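Local structure of minor fimbrium anchoring subunit Mfa2 (Porphyromonas gingivalis, 5NFI) at residues 241-255 with 267-279. The protein anchors the minor fimbriae of this periodontal bacterium in the outer membrane through its interaction with Mfa1 and regulates fimbrial length. Sequence-based numbering, arbitrary orientation.
Sequences NINLRCINDFDIRLV and VVVQIWINGWLIH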
loop_
_atom_site.group_PDB
_atom_site.type_symbol
_atom_site.label_atom_id
_atom_site.label_comp_id
_atom_site.label_asym_id
_atom_site.label_seq_id
_atom_site.Cartn_x
_atom_site.Cartn_y
_atom_site.Cartn_z
ATOM N N ASN A 241 10.314 -12.155 11.289
ATOM C CA ASN A 241 11.257 -12.335 10.160
ATOM C C ASN A 241 10.738 -11.602 8.934
ATOM O O ASN A 241 11.403 -10.711 8.418
ATOM C CB ASN A 241 11.565 -13.801 9.808
ATOM C CG ASN A 241 12.399 -14.505 10.866
ATOM O OD1 ASN A 241 13.098 -13.871 11.658
ATOM N ND2 ASN A 241 12.340 -15.832 10.868
ATOM N N ILE A 242 9.556 -11.966 8.463
ATOM C CA ILE A 242 8.952 -11.225 7.372
ATOM C C ILE A 242 7.658 -10.584 7.851
ATOM O O ILE A 242 6.556 -11.129 7.719
ATOM C CB ILE A 242 8.698 -12.103 6.152
ATOM C CG1 ILE A 242 10.016 -12.686 5.668
ATOM C CG2 ILE A 242 8.112 -11.274 5.039
ATOM C CD1 ILE A 242 9.872 -13.584 4.506
ATOM N N ASN A 243 7.827 -9.403 8.421
ATOM C CA ASN A 243 6.739 -8.658 9.016
ATOM C C ASN A 243 6.243 -7.572 8.068
ATOM O O ASN A 243 6.909 -6.550 7.884
ATOM C CB ASN A 243 7.206 -8.057 10.340
ATOM C CG ASN A 243 6.103 -7.347 11.085
ATOM O OD1 ASN A 243 4.957 -7.290 10.633
ATOM N ND2 ASN A 243 6.438 -6.815 12.251
ATOM N N LEU A 244 5.072 -7.803 7.476
ATOM C CA LEU A 244 4.487 -6.886 6.494
ATOM C C LEU A 244 4.239 -5.487 7.048
ATOM O O LEU A 244 4.126 -4.527 6.296
ATOM C CB LEU A 244 3.164 -7.434 5.978
ATOM C CG LEU A 244 3.173 -8.785 5.298
ATOM C CD1 LEU A 244 1.761 -9.143 4.905
ATOM C CD2 LEU A 244 4.074 -8.709 4.091
ATOM N N ARG A 245 4.135 -5.371 8.367
ATOM C CA ARG A 245 3.791 -4.094 8.965
ATOM C C ARG A 245 5.022 -3.244 9.219
ATOM O O ARG A 245 4.903 -2.130 9.707
ATOM C CB ARG A 245 2.983 -4.290 10.249
ATOM C CG ARG A 245 1.894 -5.381 10.160
ATOM C CD ARG A 245 1.095 -5.355 8.821
ATOM N NE ARG A 245 0.890 -4.010 8.273
ATOM C CZ ARG A 245 0.487 -3.765 7.029
ATOM N NH1 ARG A 245 0.285 -4.768 6.183
ATOM N NH2 ARG A 245 0.332 -2.514 6.613
ATOM N N CYS A 246 6.198 -3.732 8.833
ATOM C CA CYS A 246 7.435 -2.969 9.015
ATOM C C CYS A 246 8.246 -2.888 7.740
ATOM O O CYS A 246 9.192 -2.108 7.654
ATOM C CB CYS A 246 8.303 -3.583 10.120
ATOM S SG CYS A 246 7.516 -3.706 11.723
ATOM N N ILE A 247 7.880 -3.694 6.750
ATOM C CA ILE A 247 8.701 -3.823 5.549
ATOM C C ILE A 247 7.910 -3.487 4.283
ATOM O O ILE A 247 6.682 -3.554 4.284
ATOM C CB ILE A 247 9.288 -5.255 5.457
ATOM C CG1 ILE A 247 10.528 -5.272 4.575
ATOM C CG2 ILE A 247 8.254 -6.248 4.971
ATOM C CD1 ILE A 247 11.675 -4.472 5.158
ATOM N N ASN A 248 8.604 -3.109 3.209
ATOM C CA ASN A 248 7.935 -2.726 1.951
ATOM C C ASN A 248 8.688 -3.146 0.687
ATOM O O ASN A 248 8.358 -2.718 -0.418
ATOM C CB ASN A 248 7.705 -1.207 1.911
ATOM C CG ASN A 248 6.742 -0.742 2.973
ATOM O OD1 ASN A 248 7.140 -0.355 4.075
ATOM N ND2 ASN A 248 5.463 -0.801 2.662
ATOM N N ASP A 249 9.706 -3.981 0.852
ATOM C CA ASP A 249 10.476 -4.472 -0.276
ATOM C C ASP A 249 10.629 -5.973 -0.181
ATOM O O ASP A 249 10.984 -6.506 0.865
ATOM C CB ASP A 249 11.835 -3.790 -0.332
ATOM C CG ASP A 249 11.737 -2.381 -0.861
ATOM O OD1 ASP A 249 11.144 -1.548 -0.154
ATOM O OD2 ASP A 249 12.234 -2.112 -1.981
ATOM N N PHE A 250 10.342 -6.664 -1.273
ATOM C CA PHE A 250 10.265 -8.110 -1.209
ATOM C C PHE A 250 11.060 -8.761 -2.339
ATOM O O PHE A 250 10.678 -8.669 -3.504
ATOM C CB PHE A 250 8.800 -8.559 -1.238
ATOM C CG PHE A 250 8.008 -8.112 -0.043
ATOM C CD1 PHE A 250 7.376 -6.869 -0.033
ATOM C CD2 PHE A 250 7.890 -8.927 1.074
ATOM C CE1 PHE A 250 6.650 -6.442 1.068
ATOM C CE2 PHE A 250 7.159 -8.510 2.195
ATOM C CZ PHE A 250 6.538 -7.257 2.187
ATOM N N ASP A 251 12.184 -9.385 -1.990
ATOM C CA ASP A 251 12.952 -10.138 -2.971
ATOM C C ASP A 251 12.490 -11.582 -2.886
ATOM O O ASP A 251 12.619 -12.224 -1.848
ATOM C CB ASP A 251 14.460 -10.032 -2.745
ATOM C CG ASP A 251 15.250 -10.207 -4.040
ATOM O OD1 ASP A 251 14.619 -10.519 -5.073
ATOM O OD2 ASP A 251 16.493 -10.044 -4.050
ATOM N N ILE A 252 11.911 -12.067 -3.977
ATOM C CA ILE A 252 11.316 -13.396 -4.014
ATOM C C ILE A 252 12.012 -14.263 -5.036
ATOM O O ILE A 252 12.203 -13.853 -6.192
ATOM C CB ILE A 252 9.817 -13.338 -4.354
ATOM C CG1 ILE A 252 9.112 -12.357 -3.413
ATOM C CG2 ILE A 252 9.201 -14.742 -4.310
ATOM C CD1 ILE A 252 7.634 -12.267 -3.625
ATOM N N ARG A 253 12.406 -15.457 -4.609
ATOM C CA ARG A 253 12.971 -16.413 -5.546
ATOM C C ARG A 253 12.090 -17.647 -5.692
ATOM O O ARG A 253 11.657 -18.247 -4.710
ATOM C CB ARG A 253 14.375 -16.825 -5.133
ATOM C CG ARG A 253 14.990 -17.799 -6.115
ATOM C CD ARG A 253 16.434 -18.058 -5.801
ATOM N NE ARG A 253 16.934 -19.151 -6.613
ATOM C CZ ARG A 253 17.580 -20.206 -6.125
ATOM N NH1 ARG A 253 17.823 -20.296 -4.819
ATOM N NH2 ARG A 253 18.003 -21.160 -6.945
ATOM N N LEU A 254 11.817 -18.002 -6.936
ATOM C CA LEU A 254 11.086 -19.215 -7.250
ATOM C C LEU A 254 12.032 -20.191 -7.937
ATOM O O LEU A 254 12.566 -19.903 -9.007
ATOM C CB LEU A 254 9.890 -18.894 -8.130
ATOM C CG LEU A 254 8.931 -17.888 -7.495
ATOM C CD1 LEU A 254 7.760 -17.542 -8.431
ATOM C CD2 LEU A 254 8.451 -18.417 -6.145
ATOM N N VAL A 255 12.281 -21.322 -7.294
ATOM C CA VAL A 255 13.145 -22.320 -7.898
ATOM C C VAL A 255 12.308 -23.294 -8.715
ATOM O O VAL A 255 11.455 -23.989 -8.178
ATOM C CB VAL A 255 13.943 -23.072 -6.851
ATOM C CG1 VAL A 255 14.935 -24.009 -7.529
ATOM C CG2 VAL A 255 14.662 -22.073 -5.949
ATOM N N VAL A 267 7.785 -27.105 -12.781
ATOM C CA VAL A 267 7.036 -26.731 -11.602
ATOM C C VAL A 267 7.938 -25.969 -10.662
ATOM O O VAL A 267 9.150 -25.965 -10.837
ATOM C CB VAL A 267 6.496 -27.942 -10.868
ATOM C CG1 VAL A 267 5.448 -28.638 -11.701
ATOM C CG2 VAL A 267 7.640 -28.863 -10.530
ATOM N N VAL A 268 7.348 -25.335 -9.656
ATOM C CA VAL A 268 8.118 -24.587 -8.670
ATOM C C VAL A 268 8.250 -25.439 -7.411
ATOM O O VAL A 268 7.255 -25.935 -6.884
ATOM C CB VAL A 268 7.454 -23.231 -8.361
ATOM C CG1 VAL A 268 8.003 -22.621 -7.084
ATOM C CG2 VAL A 268 7.618 -22.267 -9.527
ATOM N N VAL A 269 9.484 -25.620 -6.947
ATOM C CA VAL A 269 9.800 -26.545 -5.859
ATOM C C VAL A 269 10.463 -25.874 -4.661
ATOM O O VAL A 269 10.938 -26.563 -3.760
ATOM C CB VAL A 269 10.753 -27.675 -6.332
ATOM C CG1 VAL A 269 10.080 -28.559 -7.384
ATOM C CG2 VAL A 269 12.043 -27.079 -6.873
ATOM N N GLN A 270 10.504 -24.544 -4.667
ATOM C CA GLN A 270 11.073 -23.746 -3.583
ATOM C C GLN A 270 10.720 -22.280 -3.768
ATOM O O GLN A 270 10.988 -21.685 -4.825
ATOM C CB GLN A 270 12.591 -23.884 -3.511
ATOM C CG GLN A 270 13.073 -24.823 -2.439
ATOM C CD GLN A 270 14.584 -24.919 -2.370
ATOM O OE1 GLN A 270 15.305 -24.126 -2.981
ATOM N NE2 GLN A 270 15.073 -25.901 -1.617
ATOM N N ILE A 271 10.120 -21.690 -2.748
ATOM C CA ILE A 271 9.900 -20.264 -2.792
ATOM C C ILE A 271 10.657 -19.575 -1.645
ATOM O O ILE A 271 10.428 -19.847 -0.466
ATOM C CB ILE A 271 8.394 -19.931 -2.755
ATOM C CG1 ILE A 271 8.187 -18.450 -2.436
ATOM C CG2 ILE A 271 7.674 -20.800 -1.749
ATOM C CD1 ILE A 271 6.748 -17.993 -2.539
ATOM N N TRP A 272 11.606 -18.725 -2.021
ATOM C CA TRP A 272 12.390 -17.947 -1.077
ATOM C C TRP A 272 11.827 -16.536 -1.010
ATOM O O TRP A 272 11.503 -15.953 -2.048
ATOM C CB TRP A 272 13.864 -17.892 -1.494
ATOM C CG TRP A 272 14.573 -19.211 -1.542
ATOM C CD1 TRP A 272 14.430 -20.192 -2.490
ATOM C CD2 TRP A 272 15.578 -19.681 -0.634
ATOM N NE1 TRP A 272 15.266 -21.249 -2.214
ATOM C CE2 TRP A 272 15.984 -20.958 -1.082
ATOM C CE3 TRP A 272 16.158 -19.158 0.524
ATOM C CZ2 TRP A 272 16.944 -21.713 -0.409
ATOM C CZ3 TRP A 272 17.112 -19.906 1.186
ATOM C CH2 TRP A 272 17.495 -21.172 0.719
ATOM N N ILE A 273 11.713 -15.987 0.199
ATOM C CA ILE A 273 11.326 -14.588 0.386
ATOM C C ILE A 273 12.275 -13.923 1.380
ATOM O O ILE A 273 12.467 -14.405 2.502
ATOM C CB ILE A 273 9.877 -14.434 0.877
ATOM C CG1 ILE A 273 8.914 -15.062 -0.121
ATOM C CG2 ILE A 273 9.510 -12.943 1.010
ATOM C CD1 ILE A 273 7.462 -15.000 0.293
ATOM N N ASN A 274 12.890 -12.833 0.926
ATOM C CA ASN A 274 13.890 -12.089 1.679
ATOM C C ASN A 274 14.920 -12.990 2.345
ATOM O O ASN A 274 15.325 -12.770 3.488
ATOM C CB ASN A 274 13.192 -11.187 2.700
ATOM C CG ASN A 274 12.414 -10.069 2.023
ATOM O OD1 ASN A 274 12.460 -9.930 0.793
ATOM N ND2 ASN A 274 11.690 -9.279 2.805
ATOM N N GLY A 275 15.353 -14.008 1.616
ATOM C CA GLY A 275 16.430 -14.864 2.079
ATOM C C GLY A 275 15.985 -16.014 2.959
ATOM O O GLY A 275 16.797 -16.789 3.410
ATOM N N TRP A 276 14.692 -16.119 3.222
ATOM C CA TRP A 276 14.177 -17.263 3.964
ATOM C C TRP A 276 13.527 -18.278 3.035
ATOM O O TRP A 276 12.827 -17.916 2.089
ATOM C CB TRP A 276 13.161 -16.812 5.007
ATOM C CG TRP A 276 13.682 -15.792 5.968
ATOM C CD1 TRP A 276 13.508 -14.435 5.902
ATOM C CD2 TRP A 276 14.445 -16.043 7.151
ATOM N NE1 TRP A 276 14.121 -13.827 6.973
ATOM C CE2 TRP A 276 14.704 -14.791 7.754
ATOM C CE3 TRP A 276 14.928 -17.199 7.763
ATOM C CZ2 TRP A 276 15.432 -14.665 8.939
ATOM C CZ3 TRP A 276 15.654 -17.073 8.947
ATOM C CH2 TRP A 276 15.898 -15.812 9.519
ATOM N N LEU A 277 13.751 -19.551 3.303
ATOM C CA LEU A 277 13.066 -20.594 2.561
ATOM C C LEU A 277 11.686 -20.750 3.170
ATOM O O LEU A 277 11.538 -21.208 4.295
ATOM C CB LEU A 277 13.850 -21.908 2.588
ATOM C CG LEU A 277 13.185 -23.110 1.904
ATOM C CD1 LEU A 277 12.893 -22.786 0.453
ATOM C CD2 LEU A 277 14.003 -24.420 2.037
ATOM N N ILE A 278 10.677 -20.353 2.406
ATOM C CA ILE A 278 9.302 -20.273 2.890
ATOM C C ILE A 278 8.545 -21.590 2.713
ATOM O O ILE A 278 7.794 -22.009 3.591
ATOM C CB ILE A 278 8.551 -19.132 2.157
ATOM C CG1 ILE A 278 9.142 -17.787 2.554
ATOM C CG2 ILE A 278 7.070 -19.172 2.443
ATOM C CD1 ILE A 278 9.327 -17.629 4.039
ATOM N N HIS A 279 8.742 -22.226 1.563
ATOM C CA HIS A 279 8.103 -23.499 1.250
ATOM C C HIS A 279 8.925 -24.268 0.233
ATOM O O HIS A 279 9.435 -23.708 -0.741
ATOM C CB HIS A 279 6.682 -23.311 0.699
ATOM C CG HIS A 279 5.671 -22.894 1.728
ATOM N ND1 HIS A 279 5.019 -21.676 1.683
ATOM C CD2 HIS A 279 5.192 -23.536 2.822
ATOM C CE1 HIS A 279 4.188 -21.587 2.707
ATOM N NE2 HIS A 279 4.274 -22.702 3.412
#
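The amide of Asn241 lies over one face of the Trp276 indole, the planes 10° apart, with Asn241 CG 3.6 Å from Trp276 CZ2; a flat amide suits such stacking. Ile242 runs antiparallel to the Trp276 side chain, with Ile242 CG1 against Trp276 CD1, and Ile242 CD1 reaches Ile273 CG2 at 3.6 Å. Arg253 NH1 lies over one face of the Trp272 indole and Leu277 CD1 covers the opposite one; Val255 CG2 meets the ring edge and covers a face of the Arg253 guanidinium. With CG trans to the backbone N (chi1 -179°) and the chain extended, Arg253 runs beside Trp272, and its NH2 forms a salt bridge with Asp151. Trp272 NE1 donates to Gln270 OE1 (3.0 Å), which lies close to the indole plane.

Strands 249-258 and 266-273 form an antiparallel hairpin within the transthyretin-like fold, the first also pairing in parallel with strand 133-151. Arg253 and Trp272 are a hydrogen-bonded pair. On the other face, Leu254 CD2 packs 3.7 Å from Ile271 CB, and Phe225 adjoins Leu254 and Val268, a setting suited to branched aliphatics.

Asn274, in the type I' turn, takes left-handed backbone angles that asparagine tolerates well; at Gly275 a CB would jam against the preceding carbonyl O, so Asn-Gly is classic here. Asn274 OD1 accepts from Asp251 N at 2.8 Å, nearly in line with the carbonyl, and Asn274 N donates to Asp251 O.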